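Local atomic coordinates of alpha-L-rhamnosidase (PDB entry 3W5N), a protein that hydrolyses terminal alpha-L-rhamnose residues from rhamnosides such as naringin, rutin, hesperidin and gum arabic, and carries a calcium-dependent rhamnose-binding module. Residues 158-163 with 221-226; 178-183 with 201-206; 598-603 with 651-656. All coordinates share one frame; numbering follows the deposited sequence.

From the N terminus, strand 156-165 opens contact 1 and strands 169-179 and 181-186 then bring in 178-183, which meets 201-206 in contact 2. Only afterwards does 221-226 return to close contact 1, so the smaller loop of contact 2 sits within the larger one. Both belong to the carbohydrate-binding module, and they touch: Ser225 O and Ala183 N, 2.9 Å apart, probably form a hydrogen bond between neighbouring strands of one sheet. Contact 3 follows in series, its nearest atoms about 35 Å from contact 2 and about 50 Å from contact 1. It joins the strand at 600-604 to the end of helix 641-654, in the catalytic part of the chain.

Contact 1: 158-163 with 221-226; sequences WFRRTV and TLAVSA. With RAM (alpha-L-rhamnopyranose), chain F.
Thr162 and Thr221, Arg160 and Ala223, and Trp158 and Ser225 form the non-hydrogen-bonded pairs of two antiparallel strands, 156-165 and 218-227, in the beta-sandwich of the carbohydrate-binding module. Phe159 with Val224 and Arg161 with Leu222 are the hydrogen-bonded pairs. Arg161 N gives to Leu222 O at 2.9 Å and Leu222 N returns to Arg161 O; the bond from Phe159 N to Val224 O is bent and weak, while Val224 N gives a straighter one back to Phe159 O.

On the face that carries Arg160, the large Trp158 and Arg160 of one strand stand opposite the small Ser225 and Ala223 of the other. Ala223 leaves room for the arginine to rise past it, CG lying 4.3 Å from Ala223 CB. A bend at chi3 (51°) turns the guanidinium back over Thr221, whose CG2 lies against one face, 3.6 Å from Arg160 NH1. Trp158 rests the CD1 corner of its indole on Ser225 CB at 4.0 Å.

The other face, apart from Arg161, whose end leads away, is apolar and turns to strand 235-244 of the second sheet. Phe159, with CG beside its backbone N (chi1 -55°), lays its ring edge along Val224 O, CD1 at 3.4 Å, and its CE1 meets the methyl of Ala226. Leu222 CD1 meets Val163 CG2 at 4.2 Å. Trp236 packs on Phe159, Val224 and Ala226, and Leu240 on Leu222, so branched and aromatic residues suit this side.

The buried guanidinium of Arg160 has a salt bridge to Asp275 and hydrogen bonds to the carbonyls of Glu270 and Trp268, which balance its charge and satisfy its N-H groups. Thr162 OG1 bonds Thr221 OG1 and, alone of the two hydroxyls, O4 of a rhamnose bound apart from the module's calcium site, which suggests a small polar patch.

Contact 2: 178-183 with 201-206; sequences ADNVYA and EGWRRP. With CA (calcium ion), chain B; RAM (alpha-L-rhamnopyranose), chain D.
Trp203 packs against Ala178 and Asp179 to build the calcium-dependent rhamnose site of the carbohydrate-binding module, at a classic beta bulge where Asn180 and Val181 both face Ser227. Along 201-206, Glu201 comes first, its CG 3.7 Å from sugar O2. Gly202 follows without a side chain, starting a short 3-10 turn; its carbonyl accepts from a water that also receives Ala178 N.

Trp203 carries the contact. With CG held between its backbone N and carbonyl carbon (chi1 58°), CB rests 3.3 Å from Ala178 O and the indole edge is offered to the rhamnose. NE1 donates to sugar O2 at 3.0 Å and weakly to O5. Beside it Asn180, after a cis peptide, divides its amide: OD1 binds calcium while ND2 donates to sugar O3 at 2.8 Å. Asp179 OD1 binds the same ion at 2.3 Å, and its OD2 accepts from Trp292. Rhamnose O3 and O4, a water, Asn228 and Pro233 O complete the shell, consistent with the loss of rhamnose binding when calcium is removed.

Arg204, its side chain extended, lays its guanidinium face against Trp203 CH2, with its NE in a 2.6 Å salt bridge to Glu201 OE1. Arg205 contributes its carbonyl: a water lying 2.7 Å from Tyr182 OH donates a weak hydrogen bond to Arg205 O.

Contact 3: 598-603 with 651-656; sequences FTFEFE and AAYTME. With RAM (alpha-L-rhamnopyranose), chain E.
At the C-terminal end of helix 641-654, in the six-hairpin glycosidase domain, the backbone carbonyls of the last turn are met by Phe598, Thr599 and Phe600, which lead into the edge strand 600-604 of a neighbouring beta-sheet. Thr599 does most of the polar work. Its backbone N gives a nearly straight bond to Thr654 O at 2.8 Å, and OG1 donates to Tyr653 O at 2.7 Å; both donors come from above the carbonyl planes. The torsion explains the second bond: chi1 of 52° wedges OG1 between the backbone N and carbonyl carbon and aims it at the helix end, leaving CG2 to touch Glu656 CB. OG1 also accepts from a water that gives its other proton to Ala652 O. A threonine therefore suits the spot, offering a donor, an acceptor and a methyl.

Phe598 and Met655 lie side by side, pointing the same way. Met655 CE sits over one ring face, a CH-pi contact 4.2 Å from the centroid, while SD approaches obliquely in a Met-aromatic contact. The opposite face carries C1 of a bound rhamnose, 3.6 Å from Phe598 CD2; Arg621 and Lys484 hold that sugar, which lies away from the catalytic site, by hydrogen bonds. With an alanine here, the loss of the ring between Met655 and the sugar would probably leave a gap at C1.

Phe600 packs on Tyr653, which sends its ring edge toward the Phe600 face in an offset edge-to-face pair with planes at 88°; Tyr653 CD1 lies 3.6 Å from Phe600 CE2. Tyr927 borders both rings, and Tyr653 OH is hydrogen-bonded to Ile933 O. One water finally bridges the backbones, donating to Phe600 O and to Thr654 O, each at 2.8 Å.

Contact 1: 158-163 with 221-226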
loop_
_atom_site.group_PDB
_atom_site.type_symbol
_atom_site.label_atom_id
_atom_site.label_comp_id
_atom_site.label_asym_id
_atom_site.label_seq_id
_atom_site.Cartn_x
_atom_site.Cartn_y
_atom_site.Cartn_z
ATOM N N TRP A 158 -22.911 24.790 -33.198
ATOM C CA TRP A 158 -21.647 24.878 -33.935
ATOM C C TRP A 158 -21.054 26.282 -33.817
ATOM O O TRP A 158 -21.796 27.276 -33.740
ATOM C CB TRP A 158 -21.899 24.523 -35.413
ATOM C CG TRP A 158 -22.402 23.100 -35.595
ATOM C CD1 TRP A 158 -21.646 21.998 -35.880
ATOM C CD2 TRP A 158 -23.766 22.639 -35.519
ATOM N NE1 TRP A 158 -22.449 20.879 -35.975
ATOM C CE2 TRP A 158 -23.749 21.243 -35.753
ATOM C CE3 TRP A 158 -24.994 23.266 -35.254
ATOM C CZ2 TRP A 158 -24.913 20.461 -35.735
ATOM C CZ3 TRP A 158 -26.154 22.485 -35.238
ATOM C CH2 TRP A 158 -26.099 21.093 -35.468
ATOM N N PHE A 159 -19.724 26.361 -33.796
ATOM C CA PHE A 159 -18.985 27.583 -33.472
ATOM C C PHE A 159 -17.731 27.665 -34.310
ATOM O O PHE A 159 -17.062 26.627 -34.557
ATOM C CB PHE A 159 -18.569 27.617 -31.981
ATOM C CG PHE A 159 -19.718 27.442 -31.027
ATOM C CD1 PHE A 159 -20.213 26.164 -30.748
ATOM C CD2 PHE A 159 -20.335 28.549 -30.429
ATOM C CE1 PHE A 159 -21.303 25.976 -29.902
ATOM C CE2 PHE A 159 -21.419 28.368 -29.567
ATOM C CZ PHE A 159 -21.904 27.082 -29.302
ATOM N N ARG A 160 -17.420 28.892 -34.723
ATOM C CA ARG A 160 -16.240 29.195 -35.524
ATOM C C ARG A 160 -15.568 30.474 -35.081
ATOM O O ARG A 160 -16.235 31.430 -34.660
ATOM C CB ARG A 160 -16.620 29.348 -37.005
ATOM C CG ARG A 160 -16.790 28.030 -37.740
ATOM C CD ARG A 160 -17.206 28.233 -39.196
ATOM N NE ARG A 160 -16.339 29.175 -39.894
ATOM C CZ ARG A 160 -15.273 28.831 -40.616
ATOM N NH1 ARG A 160 -14.949 27.552 -40.746
ATOM N NH2 ARG A 160 -14.536 29.767 -41.202
ATOM N N ARG A 161 -14.248 30.495 -35.212
ATOM C CA ARG A 161 -13.481 31.700 -34.942
ATOM C C ARG A 161 -12.232 31.648 -35.801
ATOM O O ARG A 161 -11.563 30.627 -35.840
ATOM C CB ARG A 161 -13.083 31.710 -33.475
ATOM C CG ARG A 161 -12.127 32.802 -33.062
ATOM C CD ARG A 161 -12.894 34.066 -32.796
ATOM N NE ARG A 161 -12.125 34.984 -31.980
ATOM C CZ ARG A 161 -11.568 36.100 -32.431
ATOM N NH1 ARG A 161 -11.696 36.457 -33.718
ATOM N NH2 ARG A 161 -10.888 36.874 -31.580
ATOM N N THR A 162 -11.942 32.735 -36.497
ATOM C CA THR A 162 -10.650 32.867 -37.167
ATOM C C THR A 162 -9.848 33.919 -36.434
ATOM O O THR A 162 -10.308 35.060 -36.282
ATOM C CB THR A 162 -10.797 33.275 -38.638
ATOM O OG1 THR A 162 -11.584 32.290 -39.312
ATOM C CG2 THR A 162 -9.421 33.371 -39.292
ATOM N N VAL A 163 -8.653 33.529 -36.000
ATOM C CA VAL A 163 -7.785 34.415 -35.231
ATOM C C VAL A 163 -6.415 34.563 -35.873
ATOM O O VAL A 163 -5.873 33.604 -36.415
ATOM C CB VAL A 163 -7.627 33.939 -33.779
ATOM C CG1 VAL A 163 -8.909 34.205 -33.021
ATOM C CG2 VAL A 163 -7.221 32.470 -33.710
ATOM N N THR A 221 -8.121 28.934 -38.223
ATOM C CA THR A 221 -9.560 28.762 -38.022
ATOM C C THR A 221 -9.862 27.699 -37.004
ATOM O O THR A 221 -9.490 26.541 -37.170
ATOM C CB THR A 221 -10.270 28.463 -39.336
ATOM O OG1 THR A 221 -10.101 29.598 -40.200
ATOM C CG2 THR A 221 -11.783 28.190 -39.103
ATOM N N LEU A 222 -10.498 28.121 -35.916
ATOM C CA LEU A 222 -10.901 27.220 -34.859
ATOM C C LEU A 222 -12.379 26.918 -35.059
ATOM O O LEU A 222 -13.154 27.811 -35.379
ATOM C CB LEU A 222 -10.657 27.869 -33.482
ATOM C CG LEU A 222 -9.294 28.549 -33.280
ATOM C CD1 LEU A 222 -9.170 29.218 -31.915
ATOM C CD2 LEU A 222 -8.177 27.541 -33.496
ATOM N N ALA A 223 -12.761 25.656 -34.902
ATOM C CA ALA A 223 -14.168 25.261 -35.035
ATOM C C ALA A 223 -14.512 24.266 -33.953
ATOM O O ALA A 223 -13.742 23.343 -33.671
ATOM C CB ALA A 223 -14.452 24.691 -36.429
ATOM N N VAL A 224 -15.688 24.444 -33.355
ATOM C CA VAL A 224 -16.096 23.636 -32.227
ATOM C C VAL A 224 -17.554 23.261 -32.432
ATOM O O VAL A 224 -18.372 24.123 -32.754
ATOM C CB VAL A 224 -15.962 24.440 -30.901
ATOM C CG1 VAL A 224 -16.587 23.690 -29.733
ATOM C CG2 VAL A 224 -14.498 24.785 -30.610
ATOM N N SER A 225 -17.861 21.977 -32.278
ATOM C CA SER A 225 -19.245 21.538 -32.061
ATOM C C SER A 225 -19.387 21.223 -30.579
ATOM O O SER A 225 -18.462 20.692 -29.954
ATOM C CB SER A 225 -19.601 20.315 -32.926
ATOM O OG SER A 225 -18.814 19.176 -32.589
ATOM N N ALA A 226 -20.530 21.574 -30.001
ATOM C CA ALA A 226 -20.797 21.226 -28.611
ATOM C C ALA A 226 -22.228 20.770 -28.498
ATOM O O ALA A 226 -23.101 21.290 -29.199
ATOM C CB ALA A 226 -20.538 22.407 -27.686
HETATM C C1 RAM F . -12.255 35.464 -45.185
HETATM C C2 RAM F . -13.224 34.304 -44.820
HETATM C C3 RAM F . -12.304 33.312 -44.096
HETATM C C4 RAM F . -11.747 33.908 -42.794
HETATM C C5 RAM F . -10.981 35.214 -43.096
HETATM C C6 RAM F . -10.599 35.969 -41.822
HETATM O O1 RAM F . -11.108 35.077 -45.980
HETATM O O2 RAM F . -14.184 35.011 -44.032
HETATM O O3 RAM F . -12.906 32.033 -43.868
HETATM O O4 RAM F . -10.931 32.920 -42.133
HETATM O O5 RAM F . -11.750 36.086 -43.977
#

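Contact 2: 178-183 with 201-206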
loop_
_atom_site.group_PDB
_atom_site.type_symbol
_atom_site.label_atom_id
_atom_site.label_comp_id
_atom_site.label_asym_id
_atom_site.label_seq_id
_atom_site.Cartn_x
_atom_site.Cartn_y
_atom_site.Cartn_z
ATOM N N ALA A 178 -16.649 21.482 -21.879
ATOM C CA ALA A 178 -18.008 21.742 -22.351
ATOM C C ALA A 178 -19.027 21.077 -21.449
ATOM O O ALA A 178 -18.815 19.961 -20.973
ATOM C CB ALA A 178 -18.204 21.250 -23.788
ATOM N N ASP A 179 -20.124 21.792 -21.227
ATOM C CA ASP A 179 -21.356 21.235 -20.725
ATOM C C ASP A 179 -22.252 21.046 -21.963
ATOM O O ASP A 179 -22.863 22.020 -22.420
ATOM C CB ASP A 179 -21.977 22.235 -19.730
ATOM C CG ASP A 179 -23.284 21.754 -19.153
ATOM O OD1 ASP A 179 -23.822 20.757 -19.662
ATOM O OD2 ASP A 179 -23.775 22.362 -18.176
ATOM N N ASN A 180 -22.363 19.831 -22.526
ATOM C CA ASN A 180 -21.808 18.581 -21.984
ATOM C C ASN A 180 -20.618 17.965 -22.713
ATOM O O ASN A 180 -19.770 17.326 -22.075
ATOM C CB ASN A 180 -22.927 17.525 -21.876
ATOM C CG ASN A 180 -23.893 17.845 -20.766
ATOM O OD1 ASN A 180 -24.982 18.389 -21.002
ATOM N ND2 ASN A 180 -23.481 17.561 -19.530
ATOM N N VAL A 181 -20.550 18.128 -24.034
ATOM C CA VAL A 181 -19.459 17.520 -24.821
ATOM C C VAL A 181 -19.049 18.425 -25.979
ATOM O O VAL A 181 -19.812 19.325 -26.366
ATOM C CB VAL A 181 -19.832 16.115 -25.385
ATOM C CG1 VAL A 181 -20.082 15.112 -24.261
ATOM C CG2 VAL A 181 -21.021 16.187 -26.338
ATOM N N TYR A 182 -17.851 18.193 -26.524
ATOM C CA TYR A 182 -17.314 19.021 -27.615
ATOM C C TYR A 182 -16.474 18.199 -28.599
ATOM O O TYR A 182 -16.044 17.076 -28.301
ATOM C CB TYR A 182 -16.463 20.178 -27.080
ATOM C CG TYR A 182 -15.246 19.695 -26.326
ATOM C CD1 TYR A 182 -14.038 19.438 -26.987
ATOM C CD2 TYR A 182 -15.308 19.469 -24.956
ATOM C CE1 TYR A 182 -12.932 18.963 -26.294
ATOM C CE2 TYR A 182 -14.208 19.007 -24.253
ATOM C CZ TYR A 182 -13.028 18.752 -24.926
ATOM O OH TYR A 182 -11.964 18.289 -24.206
ATOM N N ALA A 183 -16.264 18.783 -29.773
ATOM C CA ALA A 183 -15.245 18.324 -30.713
ATOM C C ALA A 183 -14.642 19.587 -31.319
ATOM O O ALA A 183 -15.369 20.419 -31.883
ATOM C CB ALA A 183 -15.876 17.448 -31.783
ATOM N N GLU A 201 -20.562 14.432 -16.019
ATOM C CA GLU A 201 -20.222 15.797 -15.602
ATOM C C GLU A 201 -18.795 16.147 -16.033
ATOM O O GLU A 201 -18.017 16.725 -15.271
ATOM C CB GLU A 201 -20.460 16.013 -14.099
ATOM C CG GLU A 201 -21.877 15.631 -13.685
ATOM C CD GLU A 201 -22.251 16.021 -12.266
ATOM O OE1 GLU A 201 -21.383 16.456 -11.482
ATOM O OE2 GLU A 201 -23.451 15.881 -11.932
ATOM N N GLY A 202 -18.471 15.758 -17.262
ATOM C CA GLY A 202 -17.187 16.062 -17.889
ATOM C C GLY A 202 -16.815 17.533 -17.925
ATOM O O GLY A 202 -15.633 17.871 -18.013
ATOM N N TRP A 203 -17.815 18.412 -17.849
ATOM C CA TRP A 203 -17.572 19.848 -17.788
ATOM C C TRP A 203 -16.684 20.256 -16.610
ATOM O O TRP A 203 -16.004 21.276 -16.671
ATOM C CB TRP A 203 -18.890 20.640 -17.781
ATOM C CG TRP A 203 -19.842 20.319 -16.648
ATOM C CD1 TRP A 203 -20.921 19.485 -16.690
ATOM C CD2 TRP A 203 -19.799 20.858 -15.323
ATOM N NE1 TRP A 203 -21.561 19.471 -15.458
ATOM C CE2 TRP A 203 -20.892 20.309 -14.606
ATOM C CE3 TRP A 203 -18.959 21.786 -14.677
ATOM C CZ2 TRP A 203 -21.148 20.630 -13.270
ATOM C CZ3 TRP A 203 -19.217 22.100 -13.342
ATOM C CH2 TRP A 203 -20.297 21.529 -12.660
ATOM N N ARG A 204 -16.698 19.451 -15.540
ATOM C CA ARG A 204 -15.867 19.709 -14.352
ATOM C C ARG A 204 -14.395 19.493 -14.586
ATOM O O ARG A 204 -13.575 19.926 -13.774
ATOM C CB ARG A 204 -16.262 18.787 -13.197
ATOM C CG ARG A 204 -17.687 18.955 -12.722
ATOM C CD ARG A 204 -17.987 17.934 -11.640
ATOM N NE ARG A 204 -19.341 18.096 -11.140
ATOM C CZ ARG A 204 -19.709 19.025 -10.265
ATOM N NH1 ARG A 204 -18.819 19.881 -9.777
ATOM N NH2 ARG A 204 -20.978 19.092 -9.873
ATOM N N ARG A 205 -14.055 18.799 -15.667
ATOM C CA ARG A 205 -12.669 18.386 -15.903
ATOM C C ARG A 205 -12.173 18.802 -17.282
ATOM O O ARG A 205 -12.202 18.005 -18.228
ATOM C CB ARG A 205 -12.508 16.866 -15.709
ATOM C CG ARG A 205 -12.785 16.406 -14.278
ATOM C CD ARG A 205 -12.849 14.893 -14.135
ATOM N NE ARG A 205 -13.897 14.261 -14.933
ATOM C CZ ARG A 205 -15.171 14.145 -14.557
ATOM N NH1 ARG A 205 -15.588 14.642 -13.403
ATOM N NH2 ARG A 205 -16.035 13.546 -15.355
ATOM N N PRO A 206 -11.735 20.069 -17.407
ATOM C CA PRO A 206 -11.199 20.570 -18.672
ATOM C C PRO A 206 -9.999 19.752 -19.150
ATOM O O PRO A 206 -9.192 19.303 -18.337
ATOM C CB PRO A 206 -10.739 21.989 -18.320
ATOM C CG PRO A 206 -11.529 22.368 -17.123
ATOM C CD PRO A 206 -11.731 21.099 -16.356
HETATM CA CA CA B . -26.084 20.220 -19.742
HETATM C C1 RAM D . -25.085 18.201 -14.444
HETATM C C2 RAM D . -25.081 17.737 -15.902
HETATM C C3 RAM D . -25.782 18.778 -16.794
HETATM C C4 RAM D . -25.168 20.160 -16.630
HETATM C C5 RAM D . -25.207 20.578 -15.152
HETATM C C6 RAM D . -24.451 21.883 -14.892
HETATM O O1 RAM D . -26.419 18.104 -13.919
HETATM O O2 RAM D . -23.712 17.566 -16.284
HETATM O O3 RAM D . -25.813 18.461 -18.198
HETATM O O4 RAM D . -25.906 21.018 -17.532
HETATM O O5 RAM D . -24.619 19.557 -14.309
HETATM O O HOH W 1 -15.178 18.846 -20.687
HETATM O O HOH W 2 -20.321 17.411 -19.320
HETATM O O HOH W 3 -12.505 18.087 -21.610
HETATM O O HOH W 4 -28.412 19.775 -19.229
#

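Contact 3: 598-603 with 651-656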
loop_
_atom_site.group_PDB
_atom_site.type_symbol
_atom_site.label_atom_id
_atom_site.label_comp_id
_atom_site.label_asym_id
_atom_site.label_seq_id
_atom_site.Cartn_x
_atom_site.Cartn_y
_atom_site.Cartn_z
ATOM N N PHE A 598 10.942 -11.333 4.272
ATOM C CA PHE A 598 10.004 -12.443 4.260
ATOM C C PHE A 598 10.415 -13.381 5.388
ATOM O O PHE A 598 11.611 -13.612 5.610
ATOM C CB PHE A 598 10.033 -13.124 2.888
ATOM C CG PHE A 598 9.424 -12.272 1.813
ATOM C CD1 PHE A 598 8.044 -12.307 1.601
ATOM C CD2 PHE A 598 10.208 -11.376 1.077
ATOM C CE1 PHE A 598 7.451 -11.502 0.632
ATOM C CE2 PHE A 598 9.617 -10.555 0.122
ATOM C CZ PHE A 598 8.241 -10.622 -0.095
ATOM N N THR A 599 9.430 -13.906 6.099
ATOM C CA THR A 599 9.695 -14.559 7.391
ATOM C C THR A 599 9.117 -15.968 7.519
ATOM O O THR A 599 9.130 -16.558 8.616
ATOM C CB THR A 599 9.212 -13.701 8.580
ATOM O OG1 THR A 599 7.845 -13.338 8.371
ATOM C CG2 THR A 599 10.084 -12.415 8.739
ATOM N N PHE A 600 8.626 -16.528 6.415
ATOM C CA PHE A 600 8.096 -17.889 6.453
ATOM C C PHE A 600 8.429 -18.637 5.170
ATOM O O PHE A 600 7.950 -18.280 4.087
ATOM C CB PHE A 600 6.576 -17.918 6.720
ATOM C CG PHE A 600 6.094 -19.214 7.334
ATOM C CD1 PHE A 600 5.807 -20.325 6.540
ATOM C CD2 PHE A 600 5.965 -19.337 8.719
ATOM C CE1 PHE A 600 5.395 -21.529 7.116
ATOM C CE2 PHE A 600 5.549 -20.532 9.291
ATOM C CZ PHE A 600 5.267 -21.633 8.488
ATOM N N GLU A 601 9.278 -19.649 5.304
ATOM C CA GLU A 601 9.541 -20.581 4.208
ATOM C C GLU A 601 8.671 -21.816 4.406
ATOM O O GLU A 601 8.643 -22.371 5.498
ATOM C CB GLU A 601 10.991 -21.014 4.227
ATOM C CG GLU A 601 11.986 -19.976 3.753
ATOM C CD GLU A 601 13.285 -20.635 3.329
ATOM O OE1 GLU A 601 13.423 -21.868 3.530
ATOM O OE2 GLU A 601 14.163 -19.924 2.790
ATOM N N PHE A 602 7.988 -22.246 3.348
ATOM C CA PHE A 602 7.000 -23.316 3.434
ATOM C C PHE A 602 7.087 -24.162 2.178
ATOM O O PHE A 602 6.967 -23.634 1.072
ATOM C CB PHE A 602 5.604 -22.704 3.550
ATOM C CG PHE A 602 4.475 -23.709 3.615
ATOM C CD1 PHE A 602 4.275 -24.493 4.750
ATOM C CD2 PHE A 602 3.575 -23.829 2.557
ATOM C CE1 PHE A 602 3.206 -25.390 4.816
ATOM C CE2 PHE A 602 2.511 -24.724 2.613
ATOM C CZ PHE A 602 2.325 -25.503 3.750
ATOM N N GLU A 603 7.273 -25.473 2.348
ATOM C CA GLU A 603 7.274 -26.385 1.204
ATOM C C GLU A 603 6.627 -27.712 1.586
ATOM O O GLU A 603 6.895 -28.244 2.663
ATOM C CB GLU A 603 8.696 -26.592 0.678
ATOM C CG GLU A 603 8.780 -27.499 -0.549
ATOM C CD GLU A 603 10.205 -27.759 -1.017
ATOM O OE1 GLU A 603 11.177 -27.416 -0.303
ATOM O OE2 GLU A 603 10.359 -28.317 -2.125
ATOM N N ALA A 651 -0.502 -12.472 7.426
ATOM C CA ALA A 651 0.535 -11.497 7.090
ATOM C C ALA A 651 1.708 -11.604 8.058
ATOM O O ALA A 651 2.849 -11.524 7.642
ATOM C CB ALA A 651 -0.022 -10.067 7.129
ATOM N N ALA A 652 1.410 -11.783 9.345
ATOM C CA ALA A 652 2.447 -11.774 10.389
ATOM C C ALA A 652 3.261 -13.070 10.435
ATOM O O ALA A 652 4.300 -13.139 11.113
ATOM C CB ALA A 652 1.829 -11.464 11.749
ATOM N N TYR A 653 2.802 -14.101 9.713
ATOM C CA TYR A 653 3.651 -15.258 9.462
ATOM C C TYR A 653 4.637 -14.960 8.323
ATOM O O TYR A 653 5.827 -15.183 8.456
ATOM C CB TYR A 653 2.805 -16.461 9.048
ATOM C CG TYR A 653 2.273 -17.362 10.140
ATOM C CD1 TYR A 653 3.113 -18.305 10.769
ATOM C CD2 TYR A 653 0.922 -17.344 10.480
ATOM C CE1 TYR A 653 2.611 -19.170 11.743
ATOM C CE2 TYR A 653 0.414 -18.196 11.453
ATOM C CZ TYR A 653 1.266 -19.107 12.075
ATOM O OH TYR A 653 0.757 -19.970 13.029
ATOM N N THR A 654 4.127 -14.462 7.202
ATOM C CA THR A 654 4.901 -14.461 5.957
ATOM C C THR A 654 5.870 -13.287 5.754
ATOM O O THR A 654 6.856 -13.426 5.039
ATOM C CB THR A 654 3.992 -14.641 4.730
ATOM O OG1 THR A 654 2.777 -13.933 4.934
ATOM C CG2 THR A 654 3.644 -16.105 4.570
ATOM N N MET A 655 5.577 -12.134 6.356
ATOM C CA MET A 655 6.547 -11.024 6.350
ATOM C C MET A 655 6.633 -10.430 7.740
ATOM O O MET A 655 5.668 -10.516 8.514
ATOM C CB MET A 655 6.137 -9.921 5.373
ATOM C CG MET A 655 6.067 -10.347 3.921
ATOM S SD MET A 655 5.655 -8.994 2.791
ATOM C CE MET A 655 7.184 -8.060 2.778
ATOM N N GLU A 656 7.776 -9.831 8.068
ATOM C CA GLU A 656 7.842 -9.017 9.276
ATOM C C GLU A 656 6.887 -7.837 9.055
ATOM O O GLU A 656 7.165 -6.959 8.241
ATOM C CB GLU A 656 9.279 -8.547 9.586
ATOM C CG GLU A 656 9.367 -7.710 10.885
ATOM C CD GLU A 656 9.223 -6.210 10.623
ATOM O OE1 GLU A 656 10.114 -5.663 9.939
ATOM O OE2 GLU A 656 8.225 -5.572 11.085
HETATM C C1 RAM E . 10.164 -14.167 -1.251
HETATM C C2 RAM E . 11.422 -13.700 -1.977
HETATM C C3 RAM E . 12.037 -14.862 -2.746
HETATM C C4 RAM E . 10.989 -15.465 -3.701
HETATM C C5 RAM E . 9.720 -15.871 -2.938
HETATM C C6 RAM E . 8.577 -16.340 -3.840
HETATM O O1 RAM E . 10.541 -15.094 -0.227
HETATM O O2 RAM E . 11.076 -12.662 -2.906
HETATM O O3 RAM E . 13.168 -14.341 -3.453
HETATM O O4 RAM E . 11.533 -16.598 -4.385
HETATM O O5 RAM E . 9.232 -14.762 -2.165
HETATM O O HOH W 5 6.806 -12.213 10.947
HETATM O O HOH W 6 7.397 -15.625 3.320
#